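Local coordinates for VgrG protein (Vibrio cholerae, PDB 4E1F) that cross-links monomeric (G-) actin as a toxin, through a domain that binds ADP and manganese, at residues V177-K182 and L346-E351; R280-K285 and G332-T337. The protein carries 1 engineered substitution. All coordinates share one frame; numbering follows the deposited sequence.

Contacts 1 and 2 lie side by side, their centres about 8 Å apart, within the actin cross-linking domain. Along the chain the order is 177-182, 280-285, 332-337, 346-351, which nests contact 2 inside the long loop closed by contact 1. Strand 344-352 joins them: it pairs antiparallel with strand 173-180 in contact 1, while Leu349 turns its backbone to contact 2. Leu349 O probably accepts the N-H of Arg280, and Leu349 N probably donates to Thr281 OG1. Both contacts reach ADP, Gly178 and Leu349 from contact 1 and Ile333 and Ala336 from contact 2, so paired strands and hydrogen-bonded loops together form part of the nucleotide pocket.

Contact 1: V177-K182 and L346-E351; sequences VGVAAK and LAILFE. With ADP (adenosine-5'-diphosphate), chain B.
Ala181, Val177 and Ile348 bury much of the surface where 177-182 runs antiparallel to 346-351. The small methyl of Ala181, just past the end of its strand, packs against two branched side chains, with CB 3.7 Å from Leu346 CD2 and 4.0 Å from Ile348 CG2. Ile348 sets CG1 between its own backbone N and carbonyl carbon (chi1 52°), which brings that branch 3.7 Å from Ala181 CA. The backbone of Ala181 adds an almost straight bond, N to Leu346 O, at 2.9 Å and 174°. A water bridges Leu346 O to Lys182 N in the 3-10 segment that follows the strand.

Val177 takes part mainly through its N and O, both bonded to Phe350; Val179 and Ile348 form another such pair. Branched Val177, Val179 and Ile348 suit extended backbone; with Phe350 they make an apolar face, which packs partly on helices 190-196 and 221-245. Val179 CG2 meets the edge of the Phe350 ring, 4.3 Å from CE2. On the other face, Gly178 has no side chain, so Leu349 CG and CD1 lie against its CA, while CD2 reaches ADP C5 at 3.4 Å. The arrangement is an antiparallel strand pair forming one wall of an adenine pocket.

Contact 2: R280-K285 and G332-T337; sequences RTKPSK and GINNAT. With ADP (adenosine-5'-diphosphate), chain B.
Asn334 lays its amide over CB of Lys282, the two side chains crossing at about a right angle, with OD1 3.4 Å from Lys282 CB. The same oxygen accepts the backbone N-H of Lys282 in a bond of 2.8 Å and 174°, although the donor sits well off the amide plane. Asparagine suits the place because its short amide has both an acceptor and a donor: while OD1 serves this loop, ND2 bonds to Glu327 OE2, and the two bonds fix which way round the amide lies. Lys285 CE comes to 3.3 Å from the backbone O of Asn334.

One residue before Lys282, Thr281 holds OG1 anti to its carbonyl carbon (chi1 -55°), where the hydroxyl can donate to Ile333 O at 2.9 Å. Ile333 N in turn binds Arg280 O at 2.7 Å, so the backbone of Ile333 is gripped at both its polar atoms. Gly332 lets the chains come this close, since a CB at that position would run into Arg280 O.

The Arg280 chain bends at chi2 and chi3 and curls back, so that NH2 lies 3.7 Å from Ile333 CD1, the two side chains crossing at a slant. NH1 bonds to His331 O, and an edge of the guanidinium faces ADP O5' without a direct bond; its positive charge may help balance the nearby diphosphate. Ile333 offers an apolar surface, its CD1 3.6 Å from ADP O4', and the small Ala336 leaves space for the adenine, CB lying 3.8 Å from N6. Two irregular loops, cross-bonded through main-chain and side-chain groups, thus form one side of a nucleotide-binding pocket.

Contact 1: V177-K182 and L346-E351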
ATOM      1  N   VAL A 177      -4.461   0.350   6.170  1.00 15.11           N
ATOM      2  CA  VAL A 177      -4.686   0.431   7.618  1.00 14.77           C
ATOM      3  C   VAL A 177      -3.477  -0.153   8.349  1.00 18.70           C
ATOM      4  O   VAL A 177      -3.005  -1.226   7.986  1.00 17.87           O
ATOM      5  CB  VAL A 177      -6.017  -0.262   8.040  1.00 18.83           C
ATOM      6  CG1 VAL A 177      -6.151  -0.374   9.561  1.00 18.34           C
ATOM      7  CG2 VAL A 177      -7.224   0.475   7.466  1.00 18.64           C
ATOM      8  N   GLY A 178      -3.010   0.554   9.373  1.00 16.09           N
ATOM      9  CA  GLY A 178      -1.910   0.115  10.214  1.00 15.95           C
ATOM     10  C   GLY A 178      -2.421  -0.127  11.620  1.00 21.62           C
ATOM     11  O   GLY A 178      -3.166   0.699  12.154  1.00 19.96           O
ATOM     12  N   VAL A 179      -2.083  -1.302  12.201  1.00 18.52           N
ATOM     13  CA  VAL A 179      -2.496  -1.687  13.552  1.00 18.94           C
ATOM     14  C   VAL A 179      -1.308  -2.262  14.316  1.00 22.31           C
ATOM     15  O   VAL A 179      -0.376  -2.776  13.696  1.00 21.31           O
ATOM     16  CB  VAL A 179      -3.704  -2.688  13.578  1.00 23.26           C
ATOM     17  CG1 VAL A 179      -4.987  -2.080  12.993  1.00 23.26           C
ATOM     18  CG2 VAL A 179      -3.352  -4.009  12.904  1.00 22.25           C
ATOM     19  N   ALA A 180      -1.368  -2.229  15.657  1.00 19.66           N
ATOM     20  CA  ALA A 180      -0.377  -2.857  16.532  1.00 19.91           C
ATOM     21  C   ALA A 180      -0.374  -4.360  16.178  1.00 22.98           C
ATOM     22  O   ALA A 180      -1.447  -4.968  16.101  1.00 22.63           O
ATOM     23  CB  ALA A 180      -0.790  -2.678  17.998  1.00 20.90           C
ATOM     24  N   ALA A 181       0.812  -4.940  15.919  1.00 19.21           N
ATOM     25  CA  ALA A 181       0.965  -6.352  15.553  1.00 19.25           C
ATOM     26  C   ALA A 181       0.374  -7.289  16.618  1.00 23.52           C
ATOM     27  O   ALA A 181      -0.302  -8.257  16.255  1.00 21.73           O
ATOM     28  CB  ALA A 181       2.433  -6.673  15.331  1.00 20.01           C
ATOM     29  N   LYS A 182       0.531  -6.923  17.909  1.00 20.88           N
ATOM     30  CA  LYS A 182      -0.003  -7.689  19.042  1.00 22.35           C
ATOM     31  C   LYS A 182      -1.540  -7.761  19.041  1.00 28.40           C
ATOM     32  O   LYS A 182      -2.105  -8.610  19.723  1.00 28.25           O
ATOM     33  CB  LYS A 182       0.549  -7.178  20.387  1.00 24.39           C
ATOM     34  CG  LYS A 182      -0.003  -5.802  20.784  1.00 36.35           C
ATOM     35  CD  LYS A 182       0.457  -5.357  22.149  1.00 42.98           C
ATOM     36  CE  LYS A 182      -0.215  -4.065  22.536  1.00 58.95           C
ATOM     37  NZ  LYS A 182       0.353  -3.512  23.793  1.00 70.31           N
ATOM     38  N   LEU A 346       5.624  -2.608  17.360  1.00 19.15           N
ATOM     39  CA  LEU A 346       5.484  -2.898  15.931  1.00 19.51           C
ATOM     40  C   LEU A 346       4.076  -2.677  15.414  1.00 22.83           C
ATOM     41  O   LEU A 346       3.107  -3.142  16.021  1.00 20.91           O
ATOM     42  CB  LEU A 346       5.939  -4.337  15.584  1.00 19.77           C
ATOM     43  CG  LEU A 346       5.716  -4.831  14.121  1.00 25.22           C
ATOM     44  CD1 LEU A 346       6.710  -4.176  13.131  1.00 26.01           C
ATOM     45  CD2 LEU A 346       5.886  -6.358  14.025  1.00 28.43           C
ATOM     46  N   ALA A 347       3.978  -1.960  14.273  1.00 19.45           N
ATOM     47  CA  ALA A 347       2.735  -1.771  13.549  1.00 19.12           C
ATOM     48  C   ALA A 347       2.878  -2.611  12.290  1.00 19.89           C
ATOM     49  O   ALA A 347       3.966  -2.657  11.688  1.00 18.74           O
ATOM     50  CB  ALA A 347       2.536  -0.305  13.162  1.00 19.96           C
ATOM     51  N   ILE A 348       1.771  -3.249  11.883  1.00 15.30           N
ATOM     52  CA  ILE A 348       1.691  -4.062  10.674  1.00 14.22           C
ATOM     53  C   ILE A 348       0.597  -3.474   9.823  1.00 17.69           C
ATOM     54  O   ILE A 348      -0.444  -3.076  10.342  1.00 17.40           O
ATOM     55  CB  ILE A 348       1.561  -5.594  10.947  1.00 16.58           C
ATOM     56  CG1 ILE A 348       0.399  -5.913  11.926  1.00 15.26           C
ATOM     57  CG2 ILE A 348       2.895  -6.138  11.436  1.00 18.12           C
ATOM     58  CD1 ILE A 348      -0.008  -7.402  12.011  1.00 19.20           C
ATOM     59  N   LEU A 349       0.879  -3.311   8.531  1.00 15.82           N
ATOM     60  CA  LEU A 349      -0.011  -2.635   7.597  1.00 15.35           C
ATOM     61  C   LEU A 349      -0.663  -3.524   6.556  1.00 19.54           C
ATOM     62  O   LEU A 349      -0.097  -4.542   6.152  1.00 19.03           O
ATOM     63  CB  LEU A 349       0.758  -1.498   6.919  1.00 15.37           C
ATOM     64  CG  LEU A 349       0.851  -0.153   7.653  1.00 19.11           C
ATOM     65  CD1 LEU A 349       1.682  -0.254   8.937  1.00 19.04           C
ATOM     66  CD2 LEU A 349       1.529   0.860   6.770  1.00 19.10           C
ATOM     67  N   PHE A 350      -1.873  -3.136   6.136  1.00 15.67           N
ATOM     68  CA  PHE A 350      -2.665  -3.881   5.176  1.00 14.33           C
ATOM     69  C   PHE A 350      -3.291  -2.954   4.141  1.00 18.15           C
ATOM     70  O   PHE A 350      -3.934  -1.961   4.492  1.00 16.12           O
ATOM     71  CB  PHE A 350      -3.756  -4.665   5.910  1.00 15.37           C
ATOM     72  CG  PHE A 350      -3.173  -5.587   6.952  1.00 15.52           C
ATOM     73  CD1 PHE A 350      -2.702  -6.846   6.600  1.00 16.37           C
ATOM     74  CD2 PHE A 350      -2.994  -5.154   8.264  1.00 15.04           C
ATOM     75  CE1 PHE A 350      -2.092  -7.669   7.547  1.00 17.45           C
ATOM     76  CE2 PHE A 350      -2.388  -5.977   9.212  1.00 17.36           C
ATOM     77  CZ  PHE A 350      -1.958  -7.232   8.854  1.00 16.69           C
ATOM     78  N   GLU A 351      -3.148  -3.308   2.861  1.00 15.30           N
ATOM     79  CA  GLU A 351      -3.751  -2.532   1.802  1.00 14.62           C
ATOM     80  C   GLU A 351      -5.077  -3.128   1.399  1.00 17.97           C
ATOM     81  O   GLU A 351      -5.155  -4.308   1.075  1.00 16.77           O
ATOM     82  CB  GLU A 351      -2.796  -2.457   0.599  1.00 15.84           C
ATOM     83  CG  GLU A 351      -3.288  -1.595  -0.555  1.00 19.02           C
ATOM     84  CD  GLU A 351      -2.360  -1.626  -1.758  1.00 42.95           C
ATOM     85  OE1 GLU A 351      -1.166  -1.294  -1.606  1.00 36.04           O
ATOM     86  OE2 GLU A 351      -2.836  -1.951  -2.868  1.00 48.98           O
TER
HETATM   87  PB  ADP B 401       4.424   2.534  -4.124  1.00 75.11           P
HETATM   88  O1B ADP B 401       5.254   3.804  -3.993  1.00 75.80           O
HETATM   89  O2B ADP B 401       5.401   1.354  -4.152  1.00 75.78           O
HETATM   90  O3B ADP B 401       3.725   2.601  -5.527  1.00 75.95           O
HETATM   91  PA  ADP B 401       2.805   3.497  -1.888  1.00 60.91           P
HETATM   92  O1A ADP B 401       4.024   4.127  -1.298  1.00 61.94           O
HETATM   93  O2A ADP B 401       2.071   4.551  -2.721  1.00 60.90           O
HETATM   94  O3A ADP B 401       3.371   2.392  -2.912  1.00 69.65           O
HETATM   95  O5' ADP B 401       1.820   3.022  -0.667  1.00 48.47           O
HETATM   96  C5' ADP B 401       1.646   3.855   0.531  1.00 35.57           C
HETATM   97  C4' ADP B 401       0.346   3.890   1.329  1.00 28.14           C
HETATM   98  O4' ADP B 401       0.578   3.417   2.690  1.00 24.94           O
HETATM   99  C3' ADP B 401      -0.328   5.264   1.510  1.00 25.28           C
HETATM  100  O3' ADP B 401      -1.752   5.224   1.562  1.00 22.31           O
HETATM  101  C2' ADP B 401       0.176   5.707   2.881  1.00 22.30           C
HETATM  102  O2' ADP B 401      -0.564   6.709   3.577  1.00 22.10           O
HETATM  103  C1' ADP B 401       0.095   4.387   3.612  1.00 23.10           C
HETATM  104  N9  ADP B 401       0.824   4.318   4.894  1.00 20.17           N
HETATM  105  C8  ADP B 401       2.150   4.577   5.081  1.00 18.43           C
HETATM  106  N7  ADP B 401       2.516   4.548   6.345  1.00 19.23           N
HETATM  107  C5  ADP B 401       1.352   4.225   7.020  1.00 16.76           C
HETATM  108  C6  ADP B 401       1.067   4.013   8.391  1.00 18.05           C
HETATM  109  N6  ADP B 401       2.006   4.043   9.356  1.00 19.10           N
HETATM  110  N1  ADP B 401      -0.209   3.723   8.740  1.00 14.79           N
HETATM  111  C2  ADP B 401      -1.128   3.633   7.769  1.00 14.08           C
HETATM  112  N3  ADP B 401      -0.967   3.778   6.451  1.00 15.55           N
HETATM  113  C4  ADP B 401       0.293   4.081   6.138  1.00 16.83           C
HETATM  114  O   HOH W   1       2.521  -4.797  18.387  1.00 18.09           O

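Contact 2: R280-K285 and G332-T337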
ATOM      1  N   ARG A 280       1.310  -5.539   3.976  1.00 14.62           N
ATOM      2  CA  ARG A 280       2.284  -4.583   3.441  1.00 13.96           C
ATOM      3  C   ARG A 280       3.564  -4.574   4.251  1.00 19.09           C
ATOM      4  O   ARG A 280       4.472  -3.810   3.944  1.00 19.24           O
ATOM      5  CB  ARG A 280       1.653  -3.175   3.454  1.00 12.15           C
ATOM      6  CG  ARG A 280       0.543  -2.982   2.380  1.00 20.23           C
ATOM      7  CD  ARG A 280       1.035  -2.898   0.938  1.00 19.37           C
ATOM      8  NE  ARG A 280       1.924  -1.750   0.721  1.00 26.68           N
ATOM      9  CZ  ARG A 280       3.246  -1.842   0.613  1.00 40.46           C
ATOM     10  NH1 ARG A 280       3.841  -3.029   0.656  1.00 32.74           N
ATOM     11  NH2 ARG A 280       3.980  -0.757   0.431  1.00 24.69           N
ATOM     12  N   THR A 281       3.609  -5.344   5.335  1.00 16.71           N
ATOM     13  CA  THR A 281       4.753  -5.412   6.245  1.00 16.19           C
ATOM     14  C   THR A 281       5.379  -6.808   6.153  1.00 20.53           C
ATOM     15  O   THR A 281       4.661  -7.806   6.079  1.00 19.89           O
ATOM     16  CB  THR A 281       4.290  -5.072   7.694  1.00 22.44           C
ATOM     17  OG1 THR A 281       3.629  -3.798   7.704  1.00 17.39           O
ATOM     18  CG2 THR A 281       5.445  -5.076   8.721  1.00 22.86           C
ATOM     19  N   LYS A 282       6.719  -6.861   6.148  1.00 17.93           N
ATOM     20  CA  LYS A 282       7.535  -8.073   6.137  1.00 17.26           C
ATOM     21  C   LYS A 282       7.093  -9.010   7.253  1.00 20.69           C
ATOM     22  O   LYS A 282       7.185  -8.625   8.415  1.00 19.75           O
ATOM     23  CB  LYS A 282       9.015  -7.699   6.341  1.00 20.74           C
ATOM     24  CG  LYS A 282      10.008  -8.871   6.244  1.00 25.98           C
ATOM     25  CD  LYS A 282      11.440  -8.403   6.535  1.00 32.09           C
ATOM     26  CE  LYS A 282      12.042  -7.597   5.403  1.00 33.06           C
ATOM     27  NZ  LYS A 282      13.335  -6.989   5.796  1.00 48.81           N
ATOM     28  N   PRO A 283       6.574 -10.220   6.911  1.00 18.15           N
ATOM     29  CA  PRO A 283       6.104 -11.162   7.953  1.00 18.15           C
ATOM     30  C   PRO A 283       7.082 -11.502   9.100  1.00 22.96           C
ATOM     31  O   PRO A 283       6.674 -11.531  10.258  1.00 22.80           O
ATOM     32  CB  PRO A 283       5.723 -12.415   7.141  1.00 19.00           C
ATOM     33  CG  PRO A 283       5.335 -11.877   5.798  1.00 21.96           C
ATOM     34  CD  PRO A 283       6.331 -10.761   5.550  1.00 18.61           C
ATOM     35  N   SER A 284       8.371 -11.677   8.797  1.00 20.27           N
ATOM     36  CA  SER A 284       9.400 -12.012   9.791  1.00 20.70           C
ATOM     37  C   SER A 284       9.581 -10.945  10.921  1.00 26.62           C
ATOM     38  O   SER A 284      10.175 -11.256  11.954  1.00 27.59           O
ATOM     39  CB  SER A 284      10.732 -12.289   9.099  1.00 22.37           C
ATOM     40  OG  SER A 284      11.201 -11.119   8.448  1.00 25.33           O
ATOM     41  N   LYS A 285       9.039  -9.719  10.743  1.00 21.57           N
ATOM     42  CA  LYS A 285       9.125  -8.647  11.744  1.00 20.36           C
ATOM     43  C   LYS A 285       8.307  -8.971  12.985  1.00 23.83           C
ATOM     44  O   LYS A 285       8.724  -8.620  14.085  1.00 24.53           O
ATOM     45  CB  LYS A 285       8.635  -7.305  11.169  1.00 23.36           C
ATOM     46  CG  LYS A 285       9.565  -6.626  10.152  1.00 35.53           C
ATOM     47  CD  LYS A 285      10.786  -5.935  10.773  1.00 41.71           C
ATOM     48  CE  LYS A 285      10.477  -4.687  11.578  1.00 48.97           C
ATOM     49  NZ  LYS A 285      11.716  -4.043  12.078  1.00 55.30           N
ATOM     50  N   GLY A 332       8.142  -3.626   1.566  1.00 21.12           N
ATOM     51  CA  GLY A 332       7.170  -3.470   2.636  1.00 20.53           C
ATOM     52  C   GLY A 332       7.329  -2.193   3.434  1.00 23.34           C
ATOM     53  O   GLY A 332       8.374  -1.541   3.340  1.00 23.49           O
ATOM     54  N   ILE A 333       6.277  -1.810   4.205  1.00 17.66           N
ATOM     55  CA  ILE A 333       6.321  -0.680   5.153  1.00 16.68           C
ATOM     56  C   ILE A 333       6.663  -1.347   6.506  1.00 18.06           C
ATOM     57  O   ILE A 333       5.782  -1.895   7.188  1.00 15.98           O
ATOM     58  CB  ILE A 333       5.034   0.190   5.153  1.00 19.25           C
ATOM     59  CG1 ILE A 333       4.824   0.811   3.744  1.00 20.19           C
ATOM     60  CG2 ILE A 333       5.142   1.288   6.234  1.00 19.19           C
ATOM     61  CD1 ILE A 333       3.427   1.392   3.435  1.00 27.58           C
ATOM     62  N   ASN A 334       7.974  -1.375   6.825  1.00 15.28           N
ATOM     63  CA  ASN A 334       8.557  -2.119   7.950  1.00 16.88           C
ATOM     64  C   ASN A 334       9.004  -1.308   9.153  1.00 22.95           C
ATOM     65  O   ASN A 334       9.336  -1.896  10.187  1.00 22.06           O
ATOM     66  CB  ASN A 334       9.681  -3.042   7.428  1.00 18.74           C
ATOM     67  CG  ASN A 334       9.215  -4.009   6.356  1.00 23.96           C
ATOM     68  OD1 ASN A 334       8.071  -4.453   6.333  1.00 18.67           O
ATOM     69  ND2 ASN A 334      10.084  -4.362   5.429  1.00 16.48           N
ATOM     70  N   ASN A 335       8.965   0.034   9.044  1.00 19.60           N
ATOM     71  CA  ASN A 335       9.415   0.936  10.112  1.00 19.29           C
ATOM     72  C   ASN A 335       8.232   1.641  10.797  1.00 22.01           C
ATOM     73  O   ASN A 335       8.426   2.633  11.496  1.00 21.64           O
ATOM     74  CB  ASN A 335      10.426   1.960   9.527  1.00 20.39           C
ATOM     75  CG  ASN A 335       9.848   2.830   8.418  1.00 37.63           C
ATOM     76  OD1 ASN A 335       8.762   2.563   7.875  1.00 26.39           O
ATOM     77  ND2 ASN A 335      10.564   3.894   8.060  1.00 30.36           N
ATOM     78  N   ALA A 336       7.009   1.140  10.591  1.00 18.31           N
ATOM     79  CA  ALA A 336       5.819   1.744  11.203  1.00 16.98           C
ATOM     80  C   ALA A 336       5.676   1.247  12.630  1.00 21.25           C
ATOM     81  O   ALA A 336       5.899   0.061  12.899  1.00 20.72           O
ATOM     82  CB  ALA A 336       4.580   1.419  10.393  1.00 17.38           C
ATOM     83  N   THR A 337       5.293   2.155  13.551  1.00 18.00           N
ATOM     84  CA  THR A 337       5.142   1.867  14.979  1.00 18.01           C
ATOM     85  C   THR A 337       3.876   2.464  15.566  1.00 22.57           C
ATOM     86  O   THR A 337       3.321   3.413  15.009  1.00 22.47           O
ATOM     87  CB  THR A 337       6.371   2.305  15.804  1.00 25.34           C
ATOM     88  OG1 THR A 337       6.544   3.713  15.703  1.00 27.94           O
ATOM     89  CG2 THR A 337       7.643   1.581  15.427  1.00 22.77           C
TER
HETATM   90  PB  ADP B 401       4.424   2.534  -4.124  1.00 75.11           P
HETATM   91  O1B ADP B 401       5.254   3.804  -3.993  1.00 75.80           O
HETATM   92  O2B ADP B 401       5.401   1.354  -4.152  1.00 75.78           O
HETATM   93  O3B ADP B 401       3.725   2.601  -5.527  1.00 75.95           O
HETATM   94  PA  ADP B 401       2.805   3.497  -1.888  1.00 60.91           P
HETATM   95  O1A ADP B 401       4.024   4.127  -1.298  1.00 61.94           O
HETATM   96  O2A ADP B 401       2.071   4.551  -2.721  1.00 60.90           O
HETATM   97  O3A ADP B 401       3.371   2.392  -2.912  1.00 69.65           O
HETATM   98  O5' ADP B 401       1.820   3.022  -0.667  1.00 48.47           O
HETATM   99  C5' ADP B 401       1.646   3.855   0.531  1.00 35.57           C
HETATM  100  C4' ADP B 401       0.346   3.890   1.329  1.00 28.14           C
HETATM  101  O4' ADP B 401       0.578   3.417   2.690  1.00 24.94           O
HETATM  102  C3' ADP B 401      -0.328   5.264   1.510  1.00 25.28           C
HETATM  103  O3' ADP B 401      -1.752   5.224   1.562  1.00 22.31           O
HETATM  104  C2' ADP B 401       0.176   5.707   2.881  1.00 22.30           C
HETATM  105  O2' ADP B 401      -0.564   6.709   3.577  1.00 22.10           O
HETATM  106  C1' ADP B 401       0.095   4.387   3.612  1.00 23.10           C
HETATM  107  N9  ADP B 401       0.824   4.318   4.894  1.00 20.17           N
HETATM  108  C8  ADP B 401       2.150   4.577   5.081  1.00 18.43           C
HETATM  109  N7  ADP B 401       2.516   4.548   6.345  1.00 19.23           N
HETATM  110  C5  ADP B 401       1.352   4.225   7.020  1.00 16.76           C
HETATM  111  C6  ADP B 401       1.067   4.013   8.391  1.00 18.05           C
HETATM  112  N6  ADP B 401       2.006   4.043   9.356  1.00 19.10           N
HETATM  113  N1  ADP B 401      -0.209   3.723   8.740  1.00 14.79           N
HETATM  114  C2  ADP B 401      -1.128   3.633   7.769  1.00 14.08           C
HETATM  115  N3  ADP B 401      -0.967   3.778   6.451  1.00 15.55           N
HETATM  116  C4  ADP B 401       0.293   4.081   6.138  1.00 16.83           C